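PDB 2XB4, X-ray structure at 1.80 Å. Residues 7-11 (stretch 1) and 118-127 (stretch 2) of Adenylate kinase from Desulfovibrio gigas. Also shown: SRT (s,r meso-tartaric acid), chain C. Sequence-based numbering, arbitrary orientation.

Stretch 1 7-11: GPNGS
Stretch 2, residues 118-127: VAKNRIMGRR

A type II turn from Pro8 to Ser11 rests against a helix that enters from earlier in the chain. Ser11 N to Pro8 O (3.3 Å) closes the turn, reinforced by Ser11 OG (p) to the same Pro8 O at 2.8 Å. Gly10, at phi/psi 100/-4, is the point of closest backbone approach, its CA 4.5 Å from that of Ala119.

Along the helix, Val118 (t) makes no contact. Ala119 points toward the turn and its small CB fits there, 3.6 Å from Asn9 O and 4.4 Å from Pro8 CG. A CB on Gly10 would clash with Ala119 O, so both packing and backbone angles call for glycine. Lys120, all t, points away, and Asn121 is out of reach.

One helical turn after Val118, Arg122 (m, t, t) lays CD 3.6 Å from Gly10 O; a water bridges the polar ends, donating to Gly10 O (2.6 Å) and accepting from Arg122 NH1 (2.8 Å). Ile123 (m, t) sets CG1 3.6 Å from Gly10 CA and CD1 3.9 Å from Asn9 CB.

Beyond Met124 and Gly125, Arg126 (m, t, t) reaches back, NH2 4.3 Å from Gly10 CA. Arg126 NH2 also lies 2.9 Å from SRT O1. Gly10 N donates to SRT O2 at 3.0 Å, so the ligand touches both stretches, which share no direct hydrogen bond.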

# COMPACT_ATOMS: atom_id res chain seq x y z
N GLY A 7 -2.59 -24.28 11.94
CA GLY A 7 -1.73 -24.24 10.74
C GLY A 7 -0.95 -22.91 10.74
O GLY A 7 -1.40 -21.93 11.39
N PRO A 8 0.19 -22.86 10.03
CA PRO A 8 1.05 -21.67 10.03
C PRO A 8 0.46 -20.64 9.07
O PRO A 8 -0.38 -21.02 8.21
CB PRO A 8 2.34 -22.17 9.37
CG PRO A 8 1.94 -23.34 8.50
CD PRO A 8 0.77 -24.01 9.29
N ASN A 9 0.91 -19.41 9.17
CA ASN A 9 0.65 -18.47 8.08
C ASN A 9 1.17 -19.01 6.76
O ASN A 9 2.26 -19.60 6.74
CB ASN A 9 1.31 -17.11 8.40
CG ASN A 9 0.54 -16.32 9.54
OD1 ASN A 9 -0.63 -16.62 9.92
ND2 ASN A 9 1.16 -15.33 10.02
N GLY A 10 0.42 -18.88 5.65
CA GLY A 10 0.89 -19.43 4.36
C GLY A 10 0.23 -20.79 4.04
O GLY A 10 0.43 -21.36 2.94
N SER A 11 -0.58 -21.33 4.94
CA SER A 11 -1.18 -22.70 4.76
C SER A 11 -2.65 -22.69 4.29
O SER A 11 -3.26 -23.76 4.16
CB SER A 11 -1.12 -23.56 6.05
OG SER A 11 -1.93 -23.01 7.09
N VAL A 118 8.33 -23.59 2.55
CA VAL A 118 7.17 -23.59 1.62
C VAL A 118 6.13 -22.53 2.05
O VAL A 118 5.70 -21.71 1.24
CB VAL A 118 6.55 -24.95 1.41
CG1 VAL A 118 5.28 -24.82 0.53
CG2 VAL A 118 7.60 -25.95 0.73
N ALA A 119 5.75 -22.56 3.33
CA ALA A 119 4.85 -21.56 3.91
C ALA A 119 5.37 -20.11 3.64
O ALA A 119 4.61 -19.22 3.22
CB ALA A 119 4.66 -21.88 5.40
N LYS A 120 6.65 -19.84 3.93
CA LYS A 120 7.19 -18.47 3.74
C LYS A 120 7.11 -18.10 2.27
O LYS A 120 6.75 -16.98 1.93
CB LYS A 120 8.64 -18.40 4.30
CG LYS A 120 9.32 -17.05 4.07
CD LYS A 120 10.68 -17.01 4.65
CE LYS A 120 11.26 -15.67 4.37
NZ LYS A 120 12.69 -15.68 4.67
N ASN A 121 7.55 -18.99 1.40
CA ASN A 121 7.48 -18.69 -0.04
C ASN A 121 6.08 -18.47 -0.58
O ASN A 121 5.83 -17.59 -1.38
CB ASN A 121 8.16 -19.77 -0.83
CG ASN A 121 9.69 -19.61 -0.81
OD1 ASN A 121 10.22 -18.48 -0.69
ND2 ASN A 121 10.37 -20.70 -0.87
N ARG A 122 5.14 -19.25 -0.10
CA ARG A 122 3.73 -18.94 -0.46
C ARG A 122 3.25 -17.56 -0.02
O ARG A 122 2.42 -16.98 -0.74
CB ARG A 122 2.78 -19.98 0.08
CG ARG A 122 2.93 -21.26 -0.63
CD ARG A 122 1.95 -22.30 -0.14
NE ARG A 122 2.17 -23.45 -1.05
CZ ARG A 122 1.23 -24.27 -1.49
NH1 ARG A 122 -0.03 -24.08 -1.12
NH2 ARG A 122 1.55 -25.27 -2.34
N ILE A 123 3.66 -17.07 1.16
CA ILE A 123 3.25 -15.74 1.55
C ILE A 123 3.94 -14.71 0.61
O ILE A 123 3.30 -13.78 0.11
CB ILE A 123 3.65 -15.46 2.99
CG1 ILE A 123 2.90 -16.41 3.96
CG2 ILE A 123 3.47 -13.96 3.39
CD1 ILE A 123 3.64 -16.61 5.35
N MET A 124 5.28 -14.84 0.45
CA MET A 124 6.06 -13.77 -0.28
C MET A 124 5.70 -13.79 -1.75
O MET A 124 5.81 -12.77 -2.41
CB MET A 124 7.60 -14.01 -0.14
CG MET A 124 8.00 -13.93 1.35
SD MET A 124 9.76 -13.88 1.53
CE MET A 124 10.19 -12.32 0.77
N GLY A 125 5.20 -14.92 -2.25
CA GLY A 125 4.91 -15.09 -3.70
C GLY A 125 3.58 -14.49 -4.15
O GLY A 125 3.29 -14.34 -5.37
N ARG A 126 2.74 -14.08 -3.21
CA ARG A 126 1.43 -13.51 -3.59
C ARG A 126 1.58 -12.23 -4.42
O ARG A 126 2.40 -11.35 -4.05
CB ARG A 126 0.66 -13.12 -2.32
CG ARG A 126 0.27 -14.33 -1.32
CD ARG A 126 -0.14 -13.78 0.06
NE ARG A 126 -0.63 -14.89 0.89
CZ ARG A 126 -0.74 -14.85 2.22
NH1 ARG A 126 -0.42 -13.73 2.87
NH2 ARG A 126 -1.18 -15.94 2.90
N ARG A 127 0.78 -12.07 -5.45
CA ARG A 127 0.79 -10.85 -6.31
C ARG A 127 -0.66 -10.43 -6.42
O ARG A 127 -1.51 -11.29 -6.61
CB ARG A 127 1.35 -11.12 -7.71
CG ARG A 127 2.94 -11.42 -7.62
CD ARG A 127 3.75 -10.17 -7.11
NE ARG A 127 5.20 -10.43 -7.07
CZ ARG A 127 5.87 -10.98 -6.04
NH1 ARG A 127 5.24 -11.40 -4.94
NH2 ARG A 127 7.19 -11.18 -6.17
O1 SRT C . -2.21 -18.49 3.77
O11 SRT C . -4.44 -18.28 4.04
C1 SRT C . -3.25 -18.20 4.42
C2 SRT C . -2.87 -18.00 5.82
O2 SRT C . -1.88 -17.04 6.15
C3 SRT C . -3.73 -18.62 6.87
O3 SRT C . -2.90 -19.81 6.77
C4 SRT C . -3.54 -18.03 8.20
O4 SRT C . -4.28 -17.07 8.49
O41 SRT C . -2.69 -18.52 8.94
O HOH W 1 -0.88 -22.70 1.11